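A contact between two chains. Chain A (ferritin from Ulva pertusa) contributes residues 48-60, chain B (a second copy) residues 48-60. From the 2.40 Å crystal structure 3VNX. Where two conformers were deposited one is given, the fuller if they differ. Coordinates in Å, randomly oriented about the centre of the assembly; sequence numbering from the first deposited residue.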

ATOM      1  N   ILE A  48      24.468 -46.574 -12.358  1.00 43.30           N
ATOM      2  CA  ILE A  48      23.469 -46.428 -11.308  1.00 41.31           C
ATOM      3  C   ILE A  48      23.980 -47.052 -10.005  1.00 47.60           C
ATOM      4  O   ILE A  48      23.972 -46.405  -8.946  1.00 44.21           O
ATOM      5  CB  ILE A  48      22.116 -47.045 -11.695  1.00 46.43           C
ATOM      6  CG1 ILE A  48      21.396 -46.139 -12.687  1.00 45.67           C
ATOM      7  CG2 ILE A  48      21.246 -47.237 -10.462  1.00 44.74           C
ATOM      8  CD1 ILE A  48      20.424 -46.851 -13.586  1.00 47.06           C
ATOM      9  N   ASN A  49      24.446 -48.296 -10.084  1.00 42.49           N
ATOM     10  CA  ASN A  49      24.904 -48.989  -8.885  1.00 42.98           C
ATOM     11  C   ASN A  49      26.087 -48.290  -8.231  1.00 43.91           C
ATOM     12  O   ASN A  49      26.240 -48.322  -7.010  1.00 40.86           O
ATOM     13  CB  ASN A  49      25.253 -50.455  -9.190  1.00 50.68           C
ATOM     14  CG  ASN A  49      25.789 -51.203  -7.963  1.00 52.02           C
ATOM     15  OD1 ASN A  49      26.962 -51.589  -7.920  1.00 53.95           O
ATOM     16  ND2 ASN A  49      24.931 -51.403  -6.960  1.00 48.41           N
ATOM     17  N   ILE A  50      26.926 -47.659  -9.049  1.00 47.80           N
ATOM     18  CA  ILE A  50      28.105 -46.964  -8.539  1.00 42.23           C
ATOM     19  C   ILE A  50      27.716 -45.710  -7.737  1.00 47.50           C
ATOM     20  O   ILE A  50      28.288 -45.429  -6.675  1.00 41.47           O
ATOM     21  CB  ILE A  50      29.068 -46.620  -9.689  1.00 46.87           C
ATOM     22  CG1 ILE A  50      29.546 -47.911 -10.360  1.00 49.72           C
ATOM     23  CG2 ILE A  50      30.250 -45.784  -9.191  1.00 46.14           C
ATOM     24  CD1 ILE A  50      30.643 -47.723 -11.365  1.00 47.62           C
ATOM     25  N   GLU A  51      26.731 -44.966  -8.243  1.00 48.44           N
ATOM     26  CA  GLU A  51      26.262 -43.759  -7.568  1.00 47.91           C
ATOM     27  C   GLU A  51      25.536 -44.190  -6.318  1.00 47.34           C
ATOM     28  O   GLU A  51      25.746 -43.638  -5.219  1.00 46.79           O
ATOM     29  CB  GLU A  51      25.308 -42.942  -8.457  1.00 48.26           C
ATOM     30  CG  GLU A  51      25.876 -42.491  -9.805  1.00 47.15           C
ATOM     31  CD  GLU A  51      26.901 -41.342  -9.718  1.00 54.89           C
ATOM     32  OE1 GLU A  51      27.530 -41.045 -10.761  1.00 53.71           O
ATOM     33  OE2 GLU A  51      27.084 -40.731  -8.639  1.00 46.09           O
ATOM     34  N   TYR A  52      24.682 -45.194  -6.483  1.00 42.83           N
ATOM     35  CA  TYR A  52      23.938 -45.712  -5.342  1.00 43.13           C
ATOM     36  C   TYR A  52      24.874 -46.200  -4.230  1.00 38.00           C
ATOM     37  O   TYR A  52      24.618 -45.928  -3.060  1.00 43.64           O
ATOM     38  CB  TYR A  52      22.934 -46.791  -5.757  1.00 42.50           C
ATOM     39  CG  TYR A  52      21.511 -46.502  -5.305  1.00 44.31           C
ATOM     40  CD1 TYR A  52      21.231 -46.246  -3.965  1.00 42.97           C
ATOM     41  CD2 TYR A  52      20.450 -46.490  -6.217  1.00 40.96           C
ATOM     42  CE1 TYR A  52      19.933 -45.972  -3.534  1.00 41.38           C
ATOM     43  CE2 TYR A  52      19.137 -46.231  -5.799  1.00 37.12           C
ATOM     44  CZ  TYR A  52      18.887 -45.970  -4.450  1.00 48.35           C
ATOM     45  OH  TYR A  52      17.599 -45.710  -4.002  1.00 45.24           O
ATOM     46  N   THR A  53      25.966 -46.879  -4.581  1.00 37.46           N
ATOM     47  CA  THR A  53      26.940 -47.333  -3.581  0.73 44.31           C
ATOM     48  C   THR A  53      27.598 -46.149  -2.881  1.00 43.83           C
ATOM     49  O   THR A  53      27.696 -46.108  -1.647  1.00 44.52           O
ATOM     50  CB  THR A  53      28.062 -48.214  -4.194  0.73 42.34           C
ATOM     51  OG1 THR A  53      27.514 -49.457  -4.635  0.73 43.88           O
ATOM     52  CG2 THR A  53      29.144 -48.496  -3.165  0.73 40.65           C
ATOM     53  N   ILE A  54      28.054 -45.185  -3.679  1.00 40.19           N
ATOM     54  CA  ILE A  54      28.730 -44.003  -3.132  1.00 48.65           C
ATOM     55  C   ILE A  54      27.805 -43.174  -2.218  1.00 46.66           C
ATOM     56  O   ILE A  54      28.234 -42.607  -1.210  1.00 43.40           O
ATOM     57  CB  ILE A  54      29.305 -43.136  -4.255  1.00 49.07           C
ATOM     58  CG1 ILE A  54      30.449 -43.875  -4.951  1.00 47.89           C
ATOM     59  CG2 ILE A  54      29.768 -41.793  -3.722  1.00 49.34           C
ATOM     60  CD1 ILE A  54      30.958 -43.148  -6.168  1.00 50.25           C
ATOM     61  N   SER A  55      26.531 -43.118  -2.576  1.00 42.86           N
ATOM     62  CA  SER A  55      25.553 -42.486  -1.713  1.00 47.59           C
ATOM     63  C   SER A  55      25.540 -43.168  -0.342  1.00 47.53           C
ATOM     64  O   SER A  55      25.481 -42.501   0.693  1.00 38.59           O
ATOM     65  CB  SER A  55      24.171 -42.551  -2.356  1.00 39.02           C
ATOM     66  OG  SER A  55      23.187 -42.152  -1.436  1.00 41.96           O
ATOM     67  N   TYR A  56      25.606 -44.500  -0.344  1.00 45.46           N
ATOM     68  CA  TYR A  56      25.509 -45.285   0.888  1.00 45.46           C
ATOM     69  C   TYR A  56      26.765 -45.067   1.738  1.00 43.76           C
ATOM     70  O   TYR A  56      26.700 -44.896   2.962  1.00 41.53           O
ATOM     71  CB  TYR A  56      25.354 -46.757   0.518  1.00 43.34           C
ATOM     72  CG  TYR A  56      24.647 -47.667   1.517  1.00 43.30           C
ATOM     73  CD1 TYR A  56      23.422 -47.322   2.070  1.00 40.28           C
ATOM     74  CD2 TYR A  56      25.191 -48.908   1.849  1.00 43.97           C
ATOM     75  CE1 TYR A  56      22.769 -48.185   2.956  1.00 52.24           C
ATOM     76  CE2 TYR A  56      24.556 -49.771   2.732  1.00 46.30           C
ATOM     77  CZ  TYR A  56      23.345 -49.413   3.278  1.00 52.38           C
ATOM     78  OH  TYR A  56      22.717 -50.277   4.155  1.00 45.69           O
ATOM     79  N   VAL A  57      27.911 -45.064   1.072  1.00 44.43           N
ATOM     80  CA  VAL A  57      29.176 -44.796   1.735  1.00 39.28           C
ATOM     81  C   VAL A  57      29.151 -43.418   2.364  1.00 45.25           C
ATOM     82  O   VAL A  57      29.563 -43.244   3.514  1.00 44.59           O
ATOM     83  CB  VAL A  57      30.329 -44.838   0.744  1.00 42.21           C
ATOM     84  CG1 VAL A  57      31.610 -44.385   1.420  1.00 42.20           C
ATOM     85  CG2 VAL A  57      30.470 -46.235   0.164  1.00 40.40           C
ATOM     86  N   TYR A  58      28.674 -42.431   1.608  1.00 42.42           N
ATOM     87  CA  TYR A  58      28.586 -41.079   2.147  1.00 43.04           C
ATOM     88  C   TYR A  58      27.676 -41.017   3.364  1.00 47.10           C
ATOM     89  O   TYR A  58      27.936 -40.261   4.308  1.00 42.30           O
ATOM     90  CB  TYR A  58      28.154 -40.076   1.082  1.00 39.99           C
ATOM     91  CG  TYR A  58      29.315 -39.668   0.201  1.00 48.70           C
ATOM     92  CD1 TYR A  58      30.618 -39.778   0.667  1.00 42.85           C
ATOM     93  CD2 TYR A  58      29.116 -39.185  -1.089  1.00 45.22           C
ATOM     94  CE1 TYR A  58      31.697 -39.418  -0.120  1.00 50.92           C
ATOM     95  CE2 TYR A  58      30.195 -38.821  -1.889  1.00 54.34           C
ATOM     96  CZ  TYR A  58      31.491 -38.939  -1.396  1.00 61.22           C
ATOM     97  OH  TYR A  58      32.593 -38.589  -2.165  1.00 50.24           O
ATOM     98  N   HIS A  59      26.617 -41.827   3.347  1.00 39.63           N
ATOM     99  CA  HIS A  59      25.708 -41.874   4.477  1.00 41.61           C
ATOM    100  C   HIS A  59      26.425 -42.450   5.703  1.00 46.49           C
ATOM    101  O   HIS A  59      26.199 -42.007   6.836  1.00 39.40           O
ATOM    102  CB  HIS A  59      24.455 -42.680   4.146  1.00 41.86           C
ATOM    103  CG  HIS A  59      23.250 -42.232   4.906  1.00 43.76           C
ATOM    104  ND1 HIS A  59      21.979 -42.703   4.636  1.00 46.33           N
ATOM    105  CD2 HIS A  59      23.112 -41.341   5.916  1.00 37.25           C
ATOM    106  CE1 HIS A  59      21.118 -42.127   5.456  1.00 41.42           C
ATOM    107  NE2 HIS A  59      21.781 -41.299   6.248  1.00 42.10           N
ATOM    108  N   ALA A  60      27.303 -43.426   5.478  1.00 40.01           N
ATOM    109  CA  ALA A  60      28.078 -43.986   6.587  1.00 49.01           C
ATOM    110  C   ALA A  60      29.027 -42.924   7.180  1.00 50.79           C
ATOM    111  O   ALA A  60      29.168 -42.806   8.411  1.00 43.26           O
ATOM    112  CB  ALA A  60      28.840 -45.237   6.144  1.00 36.76           C
TER
ATOM    113  N   ILE B  48      17.148 -50.058  10.984  1.00 43.30           N
ATOM    114  CA  ILE B  48      17.718 -49.207   9.948  1.00 41.31           C
ATOM    115  C   ILE B  48      17.806 -49.976   8.626  1.00 47.60           C
ATOM    116  O   ILE B  48      17.331 -49.500   7.582  1.00 44.21           O
ATOM    117  CB  ILE B  48      19.100 -48.657  10.334  1.00 46.43           C
ATOM    118  CG1 ILE B  48      18.946 -47.536  11.355  1.00 45.67           C
ATOM    119  CG2 ILE B  48      19.825 -48.128   9.106  1.00 44.74           C
ATOM    120  CD1 ILE B  48      20.141 -47.341  12.247  1.00 47.06           C
ATOM    121  N   ASN B  49      18.390 -51.171   8.670  1.00 42.49           N
ATOM    122  CA  ASN B  49      18.567 -51.950   7.450  1.00 42.98           C
ATOM    123  C   ASN B  49      17.239 -52.314   6.801  1.00 43.91           C
ATOM    124  O   ASN B  49      17.145 -52.417   5.577  1.00 40.86           O
ATOM    125  CB  ASN B  49      19.395 -53.218   7.716  1.00 50.68           C
ATOM    126  CG  ASN B  49      19.558 -54.092   6.466  1.00 52.02           C
ATOM    127  OD1 ASN B  49      19.032 -55.208   6.402  1.00 53.95           O
ATOM    128  ND2 ASN B  49      20.282 -53.582   5.468  1.00 48.41           N
ATOM    129  N   ILE B  50      16.213 -52.509   7.624  1.00 47.80           N
ATOM    130  CA  ILE B  50      14.893 -52.877   7.119  1.00 42.23           C
ATOM    131  C   ILE B  50      14.241 -51.713   6.352  1.00 47.50           C
ATOM    132  O   ILE B  50      13.633 -51.911   5.291  1.00 41.47           O
ATOM    133  CB  ILE B  50      13.993 -53.367   8.268  1.00 46.87           C
ATOM    134  CG1 ILE B  50      14.609 -54.617   8.902  1.00 49.72           C
ATOM    135  CG2 ILE B  50      12.569 -53.640   7.777  1.00 46.14           C
ATOM    136  CD1 ILE B  50      13.730 -55.309   9.900  1.00 47.62           C
ATOM    137  N   GLU B  51      14.383 -50.499   6.885  1.00 48.44           N
ATOM    138  CA  GLU B  51      13.821 -49.313   6.245  1.00 47.91           C
ATOM    139  C   GLU B  51      14.620 -49.052   4.992  1.00 47.34           C
ATOM    140  O   GLU B  51      14.063 -48.799   3.905  1.00 46.79           O
ATOM    141  CB  GLU B  51      13.893 -48.081   7.163  1.00 48.26           C
ATOM    142  CG  GLU B  51      13.188 -48.216   8.515  1.00 47.15           C
ATOM    143  CD  GLU B  51      11.648 -48.169   8.445  1.00 54.89           C
ATOM    144  OE1 GLU B  51      11.010 -48.447   9.488  1.00 53.71           O
ATOM    145  OE2 GLU B  51      11.067 -47.857   7.379  1.00 46.09           O
ATOM    146  N   TYR B  52      15.938 -49.125   5.141  1.00 42.83           N
ATOM    147  CA  TYR B  52      16.814 -48.913   3.996  1.00 43.13           C
ATOM    148  C   TYR B  52      16.513 -49.901   2.864  1.00 38.00           C
ATOM    149  O   TYR B  52      16.480 -49.501   1.703  1.00 43.64           O
ATOM    150  CB  TYR B  52      18.292 -48.934   4.396  1.00 42.50           C
ATOM    151  CG  TYR B  52      19.055 -47.692   3.966  1.00 44.31           C
ATOM    152  CD1 TYR B  52      19.047 -47.280   2.635  1.00 42.97           C
ATOM    153  CD2 TYR B  52      19.785 -46.934   4.888  1.00 40.96           C
ATOM    154  CE1 TYR B  52      19.736 -46.139   2.224  1.00 41.38           C
ATOM    155  CE2 TYR B  52      20.494 -45.792   4.491  1.00 37.12           C
ATOM    156  CZ  TYR B  52      20.463 -45.400   3.151  1.00 48.35           C
ATOM    157  OH  TYR B  52      21.154 -44.275   2.723  1.00 45.24           O
ATOM    158  N   THR B  53      16.260 -51.170   3.187  1.00 37.46           N
ATOM    159  CA  THR B  53      15.910 -52.165   2.166  0.73 44.31           C
ATOM    160  C   THR B  53      14.591 -51.812   1.488  1.00 43.83           C
ATOM    161  O   THR B  53      14.481 -51.826   0.254  1.00 44.52           O
ATOM    162  CB  THR B  53      15.785 -53.600   2.746  0.73 42.34           C
ATOM    163  OG1 THR B  53      17.070 -54.066   3.163  0.73 43.88           O
ATOM    164  CG2 THR B  53      15.236 -54.555   1.699  0.73 40.65           C
ATOM    165  N   ILE B  54      13.585 -51.501   2.304  1.00 40.19           N
ATOM    166  CA  ILE B  54      12.257 -51.168   1.778  1.00 48.65           C
ATOM    167  C   ILE B  54      12.280 -49.904   0.895  1.00 46.66           C
ATOM    168  O   ILE B  54      11.563 -49.802  -0.104  1.00 43.40           O
ATOM    169  CB  ILE B  54      11.243 -51.016   2.916  1.00 49.07           C
ATOM    170  CG1 ILE B  54      11.001 -52.372   3.582  1.00 47.89           C
ATOM    171  CG2 ILE B  54       9.944 -50.418   2.411  1.00 49.34           C
ATOM    172  CD1 ILE B  54      10.136 -52.272   4.811  1.00 50.25           C
ATOM    173  N   SER B  55      13.119 -48.949   1.267  1.00 42.86           N
ATOM    174  CA  SER B  55      13.323 -47.784   0.429  1.00 47.59           C
ATOM    175  C   SER B  55      13.813 -48.210  -0.957  1.00 47.53           C
ATOM    176  O   SER B  55      13.358 -47.684  -1.976  1.00 38.59           O
ATOM    177  CB  SER B  55      14.326 -46.840   1.085  1.00 39.02           C
ATOM    178  OG  SER B  55      14.703 -45.829   0.185  1.00 41.96           O
ATOM    179  N   TYR B  56      14.735 -49.172  -0.988  1.00 45.46           N
ATOM    180  CA  TYR B  56      15.360 -49.611  -2.238  1.00 45.46           C
ATOM    181  C   TYR B  56      14.329 -50.354  -3.095  1.00 43.76           C
ATOM    182  O   TYR B  56      14.237 -50.160  -4.314  1.00 41.53           O
ATOM    183  CB  TYR B  56      16.539 -50.518  -1.901  1.00 43.34           C
ATOM    184  CG  TYR B  56      17.675 -50.606  -2.914  1.00 43.30           C
ATOM    185  CD1 TYR B  56      18.262 -49.466  -3.446  1.00 40.28           C
ATOM    186  CD2 TYR B  56      18.200 -51.846  -3.282  1.00 43.97           C
ATOM    187  CE1 TYR B  56      19.328 -49.563  -4.346  1.00 52.24           C
ATOM    188  CE2 TYR B  56      19.254 -51.956  -4.178  1.00 46.30           C
ATOM    189  CZ  TYR B  56      19.821 -50.818  -4.703  1.00 52.38           C
ATOM    190  OH  TYR B  56      20.871 -50.934  -5.594  1.00 45.69           O
ATOM    191  N   VAL B  57      13.547 -51.200  -2.441  1.00 44.43           N
ATOM    192  CA  VAL B  57      12.476 -51.919  -3.110  1.00 39.28           C
ATOM    193  C   VAL B  57      11.485 -50.940  -3.706  1.00 45.25           C
ATOM    194  O   VAL B  57      11.064 -51.092  -4.855  1.00 44.59           O
ATOM    195  CB  VAL B  57      11.724 -52.810  -2.132  1.00 42.21           C
ATOM    196  CG1 VAL B  57      10.508 -53.413  -2.811  1.00 42.20           C
ATOM    197  CG2 VAL B  57      12.648 -53.885  -1.588  1.00 40.40           C
ATOM    198  N   TYR B  58      11.104 -49.934  -2.921  1.00 42.42           N
ATOM    199  CA  TYR B  58      10.177 -48.928  -3.427  1.00 43.04           C
ATOM    200  C   TYR B  58      10.745 -48.195  -4.632  1.00 47.10           C
ATOM    201  O   TYR B  58      10.007 -47.842  -5.560  1.00 42.30           O
ATOM    202  CB  TYR B  58       9.756 -47.951  -2.334  1.00 39.99           C
ATOM    203  CG  TYR B  58       8.671 -48.535  -1.455  1.00 48.70           C
ATOM    204  CD1 TYR B  58       7.850 -49.546  -1.937  1.00 42.85           C
ATOM    205  CD2 TYR B  58       8.470 -48.090  -0.153  1.00 45.22           C
ATOM    206  CE1 TYR B  58       6.856 -50.101  -1.153  1.00 50.92           C
ATOM    207  CE2 TYR B  58       7.473 -48.642   0.645  1.00 54.34           C
ATOM    208  CZ  TYR B  58       6.662 -49.654   0.136  1.00 61.22           C
ATOM    209  OH  TYR B  58       5.660 -50.232   0.902  1.00 50.24           O
ATOM    210  N   HIS B  59      12.061 -47.983  -4.625  1.00 39.63           N
ATOM    211  CA  HIS B  59      12.707 -47.327  -5.746  1.00 41.61           C
ATOM    212  C   HIS B  59      12.621 -48.214  -6.992  1.00 46.49           C
ATOM    213  O   HIS B  59      12.443 -47.718  -8.112  1.00 39.40           O
ATOM    214  CB  HIS B  59      14.157 -46.978  -5.421  1.00 41.86           C
ATOM    215  CG  HIS B  59      14.653 -45.778  -6.158  1.00 43.76           C
ATOM    216  ND1 HIS B  59      15.870 -45.184  -5.886  1.00 46.33           N
ATOM    217  CD2 HIS B  59      14.090 -45.041  -7.145  1.00 37.25           C
ATOM    218  CE1 HIS B  59      16.036 -44.143  -6.683  1.00 41.42           C
ATOM    219  NE2 HIS B  59      14.970 -44.038  -7.462  1.00 42.10           N
ATOM    220  N   ALA B  60      12.729 -49.527  -6.800  1.00 40.01           N
ATOM    221  CA  ALA B  60      12.591 -50.449  -7.930  1.00 49.01           C
ATOM    222  C   ALA B  60      11.162 -50.395  -8.507  1.00 50.79           C
ATOM    223  O   ALA B  60      10.967 -50.387  -9.736  1.00 43.26           O
ATOM    224  CB  ALA B  60      12.982 -51.873  -7.525  1.00 36.76           C
TER
HETATM  225  O   HOH W   1      22.327 -50.567  -7.995  1.00 46.96           O
HETATM  226  O   HOH W   2      16.714 -45.176  -1.558  1.00 38.97           O
HETATM  227  O   HOH W   3      21.349 -43.206   0.301  1.00 38.97           O
HETATM  228  O   HOH W   4      21.475 -51.141   6.549  1.00 46.96           O

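Two helices whose axes come no closer than 14.1 Å are nevertheless joined by short hydrogen bonds: Tyr A52 OH lies 2.6 Å from His B59 ND1, and the exact two-fold axis repeats the bond between Tyr B52 OH and His A59 ND1, also at 2.6 Å. Either partner could be the donor. The helices run nearly antiparallel, at 155°, and even the nearest CA atoms, those of Tyr A52 and Tyr B56, are 9.9 Å apart, so long side chains must span the gap.

Tyr A52 and its mate Tyr B52 are the central spanning residues. Their CA-to-CB bonds point toward the other helix, and their chi1 of -126° lies between the usual wells. On each chain this residue has the largest area covered by the partner stretch, within a total of 416 Å². The ring of Tyr A52 receives the edge of Tyr B56 over one face: the centroids are 4.8 Å apart, the planes stand at 90°, and Tyr A52 CZ meets Tyr B56 CE1 at 3.6 Å. This is edge-to-face packing. His B59 instead approaches the rim of the Tyr A52 ring near its plane; with centroids 5.5 Å apart and planes at 66°, the two rings do not stack, and the hydroxyl-to-ND1 bond connects them.

Water extends the polar network. Asn A49 ND2 and Tyr B56 OH are 4.3 Å apart, too far for a direct hydrogen bond, but water 1 bridges them, accepting from Asn A49 ND2 at 2.9 Å and donating to Tyr B56 OH at 2.8 Å. Water 2 links Tyr A52 OH to Ser B55 OG, 2.7 Å from each, and donates to the serine. Ser B55 thus joins the network without direct contact. Waters 4 and 3 complete the symmetric bridges.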